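Local coordinates for aclacinomycin-N/aclacinomycin-A oxidase (Streptomyces galilaeus, PDB 2IPI), which oxidises the terminal sugar of aclacinomycin N to give aclacinomycin A and then converts this to aclacinomycin Y, using a bicovalently bound FAD and molecular oxygen, at residues I144-V148 and G162-S167; H157-Y163 and F466-P470; P56-V62 and V100-M106. One frame throughout, in Å; residues are numbered along the deposited sequence.

Contact 1 (I144-V148 and G162-S167); sequences IPAGV and GYGPLS. With FAD (flavin-adenine dinucleotide), chain F.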
# COMPACT_ATOMS: atom_id res chain seq x y z
N ILE A 144 10.12 10.79 1.53
CA ILE A 144 8.94 10.62 0.71
C ILE A 144 7.77 10.11 1.56
O ILE A 144 7.99 9.35 2.51
CB ILE A 144 9.19 9.65 -0.46
CG1 ILE A 144 9.84 8.31 -0.10
CG2 ILE A 144 9.98 10.37 -1.55
CD1 ILE A 144 9.92 7.35 -1.28
N PRO A 145 6.54 10.52 1.26
CA PRO A 145 5.38 10.01 2.00
C PRO A 145 4.98 8.58 1.63
O PRO A 145 3.91 8.35 1.07
CB PRO A 145 4.26 10.98 1.60
CG PRO A 145 4.68 11.53 0.28
CD PRO A 145 6.17 11.50 0.24
N ALA A 146 5.86 7.64 1.97
CA ALA A 146 5.61 6.24 1.66
C ALA A 146 5.04 5.49 2.85
O ALA A 146 4.75 6.03 3.92
CB ALA A 146 6.90 5.58 1.20
N GLY A 147 4.84 4.18 2.68
CA GLY A 147 4.22 3.32 3.66
C GLY A 147 4.89 3.31 5.03
O GLY A 147 5.89 3.99 5.25
N VAL A 148 4.30 2.53 5.93
CA VAL A 148 4.80 2.32 7.28
C VAL A 148 5.81 1.18 7.37
O VAL A 148 6.86 1.32 8.01
CB VAL A 148 3.65 1.99 8.26
CG1 VAL A 148 4.14 2.13 9.69
CG2 VAL A 148 2.45 2.87 8.01
N GLY A 162 1.48 3.32 -2.78
CA GLY A 162 1.65 3.14 -1.36
C GLY A 162 1.69 4.50 -0.67
O GLY A 162 2.30 5.45 -1.18
N TYR A 163 0.99 4.59 0.45
CA TYR A 163 0.80 5.79 1.23
C TYR A 163 1.28 5.51 2.65
O TYR A 163 1.47 4.37 3.05
CB TYR A 163 -0.69 6.17 1.23
CG TYR A 163 -1.48 5.47 2.32
CD1 TYR A 163 -1.83 6.16 3.48
CD2 TYR A 163 -1.85 4.14 2.22
CE1 TYR A 163 -2.54 5.53 4.48
CE2 TYR A 163 -2.57 3.50 3.22
CZ TYR A 163 -2.91 4.21 4.35
OH TYR A 163 -3.62 3.60 5.35
N GLY A 164 1.45 6.57 3.43
CA GLY A 164 1.87 6.35 4.82
C GLY A 164 1.48 7.51 5.71
O GLY A 164 0.54 8.22 5.38
N PRO A 165 2.19 7.63 6.82
CA PRO A 165 1.90 8.63 7.86
C PRO A 165 2.03 10.07 7.41
O PRO A 165 1.41 11.00 7.95
CB PRO A 165 2.99 8.31 8.90
CG PRO A 165 3.31 6.87 8.68
CD PRO A 165 3.33 6.76 7.17
N LEU A 166 2.84 10.33 6.38
CA LEU A 166 2.95 11.72 5.91
C LEU A 166 2.06 12.00 4.72
O LEU A 166 2.12 13.09 4.15
CB LEU A 166 4.42 12.08 5.61
CG LEU A 166 5.39 12.00 6.78
CD1 LEU A 166 6.83 12.27 6.37
CD2 LEU A 166 5.02 12.97 7.90
N SER A 167 1.20 11.06 4.30
CA SER A 167 0.40 11.40 3.10
C SER A 167 -0.50 12.61 3.31
O SER A 167 -0.58 13.50 2.46
CB SER A 167 -0.44 10.21 2.64
OG SER A 167 0.40 9.09 2.42
PA FAD F . 6.26 -7.80 -4.17
O1A FAD F . 5.58 -9.00 -3.87
O2A FAD F . 7.64 -8.06 -4.59
O5B FAD F . 5.50 -6.97 -5.26
C5B FAD F . 4.16 -6.71 -5.19
C4B FAD F . 3.59 -6.48 -6.59
O4B FAD F . 4.44 -5.62 -7.29
C3B FAD F . 3.58 -7.78 -7.41
O3B FAD F . 2.60 -7.74 -8.38
C2B FAD F . 4.94 -7.76 -8.10
O2B FAD F . 5.03 -8.52 -9.27
C1B FAD F . 5.08 -6.27 -8.33
N9A FAD F . 6.47 -5.83 -8.54
C8A FAD F . 7.52 -6.06 -7.73
N7A FAD F . 8.61 -5.50 -8.22
C5A FAD F . 8.27 -4.91 -9.37
C6A FAD F . 8.99 -4.18 -10.31
N6A FAD F . 10.22 -3.92 -10.07
N1A FAD F . 8.37 -3.69 -11.37
C2A FAD F . 7.08 -3.90 -11.50
N3A FAD F . 6.36 -4.58 -10.63
C4A FAD F . 6.93 -5.10 -9.59
N1 FAD F . 1.06 -0.27 1.55
C2 FAD F . 0.78 1.07 1.70
O2 FAD F . 0.37 1.74 0.86
N3 FAD F . 1.02 1.64 2.93
C4 FAD F . 1.53 0.91 3.99
O4 FAD F . 1.81 1.47 5.01
C4X FAD F . 1.82 -0.45 3.81
N5 FAD F . 2.29 -1.22 4.83
C5X FAD F . 2.64 -2.52 4.63
C6 FAD F . 3.21 -3.27 5.67
C7 FAD F . 3.49 -4.59 5.47
C7M FAD F . 4.21 -5.29 6.58
C8 FAD F . 3.31 -5.18 4.21
C8M FAD F . 3.93 -6.53 3.93
C9 FAD F . 2.77 -4.40 3.22
C9A FAD F . 2.39 -3.10 3.40
N10 FAD F . 1.82 -2.36 2.38
C10 FAD F . 1.58 -1.03 2.57
C1' FAD F . 1.04 -3.01 1.29
C2' FAD F . 1.83 -3.40 0.04
O2' FAD F . 2.11 -4.74 -0.17
C3' FAD F . 3.10 -2.61 -0.16
O3' FAD F . 2.88 -1.24 -0.17
C4' FAD F . 3.74 -3.24 -1.44
O4' FAD F . 2.87 -3.89 -2.27
C5' FAD F . 4.90 -4.20 -1.29
O5' FAD F . 5.48 -4.45 -2.53
P FAD F . 6.68 -5.45 -2.54
O1P FAD F . 7.67 -5.04 -3.47
O2P FAD F . 7.16 -5.56 -1.23
O3P FAD F . 6.12 -6.89 -2.88
O HOH W 1 4.89 8.80 4.97
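The meeting of 144-148 with 162-167 illustrates how two loops can pack largely through backbone while polar groups are left to a cofactor. Pro145 gives up the most surface. Centre of an inverse gamma turn closed by Ala146 N to Ile144 O (2.8 Å), it brings its ring against the start of helix 167-170, with Pro145 CB 4.2 Å from Leu166 CB and 3.9 Å from Leu166 O. Leu166 is the N-cap residue of that helix and lies in a type I turn from Gly164 to Ser167; a water accepts from Leu166 N (2.9 Å) and donates to Ala146 O (3.0 Å), so it bridges the two loops. Pro165 fills the other end, its CD 3.6 Å from Ala146 O and 4.1 Å from Val148 CG2.

Between these prolines the two backbones come very close. Gly164 CA lies 3.0 Å from Ala146 O and Gly147 CA 3.0 Å from Tyr163 O, a pair of CA-H...O contacts. A side chain at Gly164 would run into Ala146 O, and one at Gly147 into the flavin.

No conventional hydrogen bond joins the loops directly, and Pro145 O and Gly162 O are buried without a partner. Gly164 N bonds within its own loop, to Ser167 OG (2.9 Å). Three backbone hydrogen bonds go to the isoalloxazine instead: Val148 N to FAD O4 (2.9 Å), Tyr163 N to FAD O2 (2.9 Å) and FAD N3 to Tyr163 O (2.8 Å). Both loops thus supply backbone groups to the pyrimidine edge of the flavin, consistent with a shared clamp built from main chain.

Contact 2 (H157-Y163 and F466-P470); sequences HVLGGGY and FINYP. With FAD (flavin-adenine dinucleotide), chain F.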
# COMPACT_ATOMS: atom_id res chain seq x y z
N HIS A 157 5.57 -1.26 -4.27
CA HIS A 157 4.93 -0.31 -3.37
C HIS A 157 4.67 1.01 -4.06
O HIS A 157 3.60 1.61 -3.93
CB HIS A 157 5.81 -0.09 -2.13
CG HIS A 157 5.35 1.00 -1.22
ND1 HIS A 157 4.36 0.81 -0.28
CD2 HIS A 157 5.75 2.29 -1.08
CE1 HIS A 157 4.17 1.93 0.39
NE2 HIS A 157 5.00 2.85 -0.08
N VAL A 158 5.67 1.52 -4.82
CA VAL A 158 5.43 2.88 -5.31
C VAL A 158 4.50 2.91 -6.52
O VAL A 158 3.62 3.78 -6.65
CB VAL A 158 6.76 3.57 -5.65
CG1 VAL A 158 6.50 4.86 -6.39
CG2 VAL A 158 7.60 3.82 -4.40
N LEU A 159 4.62 1.98 -7.46
CA LEU A 159 3.81 2.06 -8.68
C LEU A 159 2.31 1.85 -8.46
O LEU A 159 1.52 2.09 -9.38
CB LEU A 159 4.34 1.09 -9.73
CG LEU A 159 4.73 -0.34 -9.40
CD1 LEU A 159 4.12 -0.89 -8.11
CD2 LEU A 159 4.34 -1.27 -10.56
N GLY A 160 1.94 1.38 -7.27
CA GLY A 160 0.56 1.27 -6.90
C GLY A 160 0.13 2.32 -5.90
O GLY A 160 -0.98 2.30 -5.38
N GLY A 161 1.02 3.26 -5.61
CA GLY A 161 0.76 4.40 -4.80
C GLY A 161 0.67 4.21 -3.32
O GLY A 161 -0.16 4.90 -2.72
N GLY A 162 1.48 3.32 -2.78
CA GLY A 162 1.65 3.14 -1.36
C GLY A 162 1.69 4.50 -0.67
O GLY A 162 2.30 5.45 -1.18
N TYR A 163 0.99 4.59 0.45
CA TYR A 163 0.80 5.79 1.23
C TYR A 163 1.28 5.51 2.65
O TYR A 163 1.47 4.37 3.05
CB TYR A 163 -0.69 6.17 1.23
CG TYR A 163 -1.48 5.47 2.32
CD1 TYR A 163 -1.83 6.16 3.48
CD2 TYR A 163 -1.85 4.14 2.22
CE1 TYR A 163 -2.54 5.53 4.48
CE2 TYR A 163 -2.57 3.50 3.22
CZ TYR A 163 -2.91 4.21 4.35
OH TYR A 163 -3.62 3.60 5.35
N PHE A 466 -8.10 -0.30 -2.83
CA PHE A 466 -6.72 0.09 -3.12
C PHE A 466 -5.94 -0.99 -3.84
O PHE A 466 -5.92 -2.11 -3.34
CB PHE A 466 -6.06 0.40 -1.78
CG PHE A 466 -4.62 0.85 -1.76
CD1 PHE A 466 -4.13 1.74 -2.70
CD2 PHE A 466 -3.75 0.35 -0.81
CE1 PHE A 466 -2.81 2.14 -2.67
CE2 PHE A 466 -2.43 0.75 -0.76
CZ PHE A 466 -1.96 1.65 -1.69
N ILE A 467 -5.28 -0.73 -4.97
CA ILE A 467 -4.61 -1.80 -5.69
C ILE A 467 -3.60 -2.58 -4.86
O ILE A 467 -3.42 -3.79 -5.06
CB ILE A 467 -3.90 -1.31 -6.98
CG1 ILE A 467 -2.65 -0.49 -6.68
CG2 ILE A 467 -4.85 -0.57 -7.88
CD1 ILE A 467 -2.71 0.93 -7.17
N ASN A 468 -2.92 -1.98 -3.89
CA ASN A 468 -1.93 -2.71 -3.11
C ASN A 468 -2.57 -3.59 -2.04
O ASN A 468 -1.90 -4.21 -1.20
CB ASN A 468 -0.96 -1.72 -2.47
CG ASN A 468 0.26 -1.44 -3.33
OD1 ASN A 468 0.34 -1.82 -4.50
ND2 ASN A 468 1.22 -0.77 -2.71
N TYR A 469 -3.89 -3.64 -2.08
CA TYR A 469 -4.76 -4.53 -1.38
C TYR A 469 -5.49 -5.44 -2.37
O TYR A 469 -6.71 -5.31 -2.50
CB TYR A 469 -5.81 -3.78 -0.57
CG TYR A 469 -5.34 -2.83 0.50
CD1 TYR A 469 -6.28 -2.00 1.10
CD2 TYR A 469 -4.03 -2.74 0.92
CE1 TYR A 469 -5.93 -1.10 2.09
CE2 TYR A 469 -3.65 -1.85 1.92
CZ TYR A 469 -4.61 -1.04 2.49
OH TYR A 469 -4.27 -0.14 3.48
N PRO A 470 -4.79 -6.31 -3.07
CA PRO A 470 -5.48 -7.20 -4.02
C PRO A 470 -6.45 -8.13 -3.28
O PRO A 470 -6.05 -8.61 -2.22
CB PRO A 470 -4.36 -8.04 -4.61
CG PRO A 470 -3.34 -8.05 -3.50
CD PRO A 470 -3.35 -6.60 -3.08
PA FAD F . 6.26 -7.80 -4.17
O1A FAD F . 5.58 -9.00 -3.87
O2A FAD F . 7.64 -8.06 -4.59
O5B FAD F . 5.50 -6.97 -5.26
C5B FAD F . 4.16 -6.71 -5.19
C4B FAD F . 3.59 -6.48 -6.59
O4B FAD F . 4.44 -5.62 -7.29
C3B FAD F . 3.58 -7.78 -7.41
O3B FAD F . 2.60 -7.74 -8.38
C2B FAD F . 4.94 -7.76 -8.10
O2B FAD F . 5.03 -8.52 -9.27
C1B FAD F . 5.08 -6.27 -8.33
N9A FAD F . 6.47 -5.83 -8.54
C8A FAD F . 7.52 -6.06 -7.73
N7A FAD F . 8.61 -5.50 -8.22
C5A FAD F . 8.27 -4.91 -9.37
C6A FAD F . 8.99 -4.18 -10.31
N6A FAD F . 10.22 -3.92 -10.07
N1A FAD F . 8.37 -3.69 -11.37
C2A FAD F . 7.08 -3.90 -11.50
N3A FAD F . 6.36 -4.58 -10.63
C4A FAD F . 6.93 -5.10 -9.59
N1 FAD F . 1.06 -0.27 1.55
C2 FAD F . 0.78 1.07 1.70
O2 FAD F . 0.37 1.74 0.86
N3 FAD F . 1.02 1.64 2.93
C4 FAD F . 1.53 0.91 3.99
O4 FAD F . 1.81 1.47 5.01
C4X FAD F . 1.82 -0.45 3.81
N5 FAD F . 2.29 -1.22 4.83
C5X FAD F . 2.64 -2.52 4.63
C6 FAD F . 3.21 -3.27 5.67
C7 FAD F . 3.49 -4.59 5.47
C7M FAD F . 4.21 -5.29 6.58
C8 FAD F . 3.31 -5.18 4.21
C8M FAD F . 3.93 -6.53 3.93
C9 FAD F . 2.77 -4.40 3.22
C9A FAD F . 2.39 -3.10 3.40
N10 FAD F . 1.82 -2.36 2.38
C10 FAD F . 1.58 -1.03 2.57
C1' FAD F . 1.04 -3.01 1.29
C2' FAD F . 1.83 -3.40 0.04
O2' FAD F . 2.11 -4.74 -0.17
C3' FAD F . 3.10 -2.61 -0.16
O3' FAD F . 2.88 -1.24 -0.17
C4' FAD F . 3.74 -3.24 -1.44
O4' FAD F . 2.87 -3.89 -2.27
C5' FAD F . 4.90 -4.20 -1.29
O5' FAD F . 5.48 -4.45 -2.53
P FAD F . 6.68 -5.45 -2.54
O1P FAD F . 7.67 -5.04 -3.47
O2P FAD F . 7.16 -5.56 -1.23
O3P FAD F . 6.12 -6.89 -2.88
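An active site built from distant parts of a chain needs a place where they close on the cofactor, and here 466-470 reaches across to 157-163. Phe466 opens the segment and a type I turn, sealed by Tyr469 N to Phe466 O (2.8 Å). Its side chain points toward the glycine-rich loop, and the ring edge meets Gly162 CA, 3.9 Å from Phe466 CZ, and FAD O2, 3.4 Å from Phe466 CE2; Lys421 adds a cation-pi contact. Ile467 also points toward the loop, over Gly160, while its side chain packs on Tyr490 and Tyr491 of helix 486-491.

The loop it faces begins with a Schellman motif that ends helix 154-157, with Gly162 N to His157 O (3.0 Å) and Gly161 N to Val158 O (2.8 Å), Gly161 taking the positive phi. A side chain at Gly160 would collide with Ile467 and Asn468. The loop belongs to the PCMH-type FAD-binding region, the facing segment to the berberine-like one.

Asn468, an FAD-binding residue, comes next: its ND2 lies 3.6 Å from His157 O and 3.1 Å from FAD O3', the same ribityl hydroxyl that His157 ND1 hydrogen-bonds at 2.5 Å. Tyr469 then turns its ring toward the substrate cavity. The OH of this proton-accepting residue sits at the edge of the Tyr163 ring, 4.0 Å from Tyr163 CE2, and hydrogen-bonds the bound anthracycline.

Contact 3 (P56-V62 and V100-M106); sequences PDVVYVV and VRAVIDM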
# COMPACT_ATOMS: atom_id res chain seq x y z
N PRO A 56 8.75 -22.18 -9.57
CA PRO A 56 9.14 -21.91 -10.95
C PRO A 56 10.33 -22.77 -11.35
O PRO A 56 11.05 -23.33 -10.51
CB PRO A 56 9.53 -20.43 -10.92
CG PRO A 56 10.01 -20.20 -9.53
CD PRO A 56 9.30 -21.18 -8.64
N ASP A 57 10.59 -22.92 -12.65
CA ASP A 57 11.79 -23.65 -13.05
C ASP A 57 13.06 -22.93 -12.59
O ASP A 57 14.08 -23.56 -12.33
CB ASP A 57 11.87 -23.82 -14.56
CG ASP A 57 10.65 -24.42 -15.22
OD1 ASP A 57 10.51 -24.22 -16.45
OD2 ASP A 57 9.81 -25.06 -14.54
N VAL A 58 13.01 -21.60 -12.53
CA VAL A 58 14.22 -20.82 -12.32
C VAL A 58 13.94 -19.52 -11.60
O VAL A 58 12.86 -18.95 -11.74
CB VAL A 58 14.91 -20.52 -13.67
CG1 VAL A 58 14.11 -19.52 -14.49
CG2 VAL A 58 16.32 -19.98 -13.45
N VAL A 59 14.91 -19.01 -10.84
CA VAL A 59 14.87 -17.64 -10.36
C VAL A 59 16.12 -16.87 -10.82
O VAL A 59 17.24 -17.30 -10.57
CB VAL A 59 14.77 -17.51 -8.83
CG1 VAL A 59 14.33 -16.09 -8.49
CG2 VAL A 59 13.84 -18.56 -8.24
N TYR A 60 15.96 -15.73 -11.48
CA TYR A 60 17.09 -14.93 -11.95
C TYR A 60 17.36 -13.81 -10.94
O TYR A 60 16.47 -13.01 -10.66
CB TYR A 60 16.89 -14.25 -13.30
CG TYR A 60 16.83 -15.17 -14.49
CD1 TYR A 60 17.96 -15.68 -15.11
CD2 TYR A 60 15.57 -15.53 -14.99
CE1 TYR A 60 17.86 -16.53 -16.21
CE2 TYR A 60 15.48 -16.37 -16.08
CZ TYR A 60 16.62 -16.86 -16.68
OH TYR A 60 16.43 -17.70 -17.77
N VAL A 61 18.60 -13.80 -10.45
CA VAL A 61 18.97 -12.74 -9.51
C VAL A 61 19.79 -11.67 -10.24
O VAL A 61 20.99 -11.91 -10.47
CB VAL A 61 19.70 -13.34 -8.30
CG1 VAL A 61 20.06 -12.26 -7.31
CG2 VAL A 61 18.79 -14.38 -7.65
N VAL A 62 19.11 -10.59 -10.56
CA VAL A 62 19.56 -9.46 -11.36
C VAL A 62 20.29 -8.37 -10.55
O VAL A 62 20.02 -8.14 -9.36
CB VAL A 62 18.39 -8.75 -12.08
CG1 VAL A 62 17.79 -9.60 -13.19
CG2 VAL A 62 17.30 -8.35 -11.10
N VAL A 100 3.62 -19.66 -12.52
CA VAL A 100 4.83 -18.89 -12.76
C VAL A 100 6.02 -19.85 -12.90
O VAL A 100 6.21 -20.76 -12.08
CB VAL A 100 5.18 -17.86 -11.67
CG1 VAL A 100 6.53 -17.23 -12.02
CG2 VAL A 100 4.17 -16.75 -11.52
N ARG A 101 6.80 -19.63 -13.97
CA ARG A 101 7.95 -20.49 -14.27
C ARG A 101 9.26 -19.70 -14.21
O ARG A 101 10.33 -20.30 -14.08
CB ARG A 101 7.77 -21.16 -15.63
CG ARG A 101 6.58 -22.11 -15.60
CD ARG A 101 6.85 -23.22 -14.59
NE ARG A 101 5.79 -24.25 -14.59
CZ ARG A 101 4.99 -24.29 -13.52
NH1 ARG A 101 5.23 -23.39 -12.57
NH2 ARG A 101 4.01 -25.17 -13.39
N ALA A 102 9.15 -18.39 -14.27
CA ALA A 102 10.29 -17.51 -14.17
C ALA A 102 10.13 -16.44 -13.10
O ALA A 102 9.19 -15.62 -13.16
CB ALA A 102 10.47 -16.87 -15.55
N VAL A 103 11.03 -16.36 -12.12
CA VAL A 103 10.88 -15.25 -11.16
C VAL A 103 12.13 -14.38 -11.14
O VAL A 103 13.25 -14.83 -10.91
CB VAL A 103 10.58 -15.76 -9.73
CG1 VAL A 103 11.19 -17.13 -9.55
CG2 VAL A 103 11.07 -14.80 -8.66
N ILE A 104 11.93 -13.11 -11.43
CA ILE A 104 13.09 -12.20 -11.43
C ILE A 104 13.07 -11.42 -10.12
O ILE A 104 12.13 -10.67 -9.85
CB ILE A 104 13.10 -11.27 -12.64
CG1 ILE A 104 11.93 -10.31 -12.77
CG2 ILE A 104 13.18 -12.11 -13.93
CD1 ILE A 104 10.82 -10.91 -13.61
N ASP A 105 14.10 -11.65 -9.33
CA ASP A 105 14.28 -11.12 -7.99
C ASP A 105 15.28 -9.96 -8.00
O ASP A 105 16.43 -10.10 -8.43
CB ASP A 105 14.80 -12.20 -7.05
CG ASP A 105 14.65 -11.76 -5.59
OD1 ASP A 105 14.10 -12.55 -4.80
OD2 ASP A 105 15.07 -10.64 -5.24
N MET A 106 14.80 -8.81 -7.55
CA MET A 106 15.52 -7.55 -7.67
C MET A 106 16.18 -7.13 -6.37
O MET A 106 16.67 -6.01 -6.28
CB MET A 106 14.55 -6.44 -8.12
CG MET A 106 13.46 -6.95 -9.07
SD MET A 106 13.86 -6.52 -10.77
CE MET A 106 14.04 -8.13 -11.50
O HOH W 2 18.52 -9.00 -7.39
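At the apolar centre of this parallel strand pair, Val103 CG1 lies 3.3 Å from both Pro56 CG and Val59 CG2. On the opposite face Tyr60 CD2 is 4.3 Å from Ile104 CG2, and beyond the strand ends Val62 CG2 meets Met106 CE at 3.3 Å. Between these layers runs the backbone ladder: Val103 N to Val58 O (3.2 Å), Tyr60 N to Val103 O (2.9 Å) and Asp105 N to Tyr60 O (3.0 Å), with weak bonds at its ends from Val58 N to Arg101 O and Val62 N to Asp105 O. A water donates to Val62 O and Asp105 O, both at 2.6 Å. At the other end Asp57 OD2 stays 4.1 Å from Arg101 NE, beyond a salt bridge. Strand 102-105 fits between 58-61 and 82-85, which are linked by a beta-alpha-beta crossover through helix 65-78; that helix covers Tyr60, Ala102 and Ile104, and strand 32-34 flanks 58-61 antiparallel.

Contacts 1 and 2 occupy the core of the chain, whereas the centre of contact 3 lies about 24 Å from the centre of the chain, yet is still largely buried. The first two share Gly162 and Tyr163, so one glycine-rich loop serves both; they also touch where Gly147 N comes within 3.1 Å of His157 NE2. Contact 3 is separate, its nearest atoms about 16 Å from those of contact 1 and about 11 Å from those of contact 2. Chemistry follows place: the paired loops around the flavin make no direct hydrogen bonds to each other and direct several to the flavin, while the paired strands of contact 3 are joined by a backbone ladder in a mixed sheet within the FAD-binding domain.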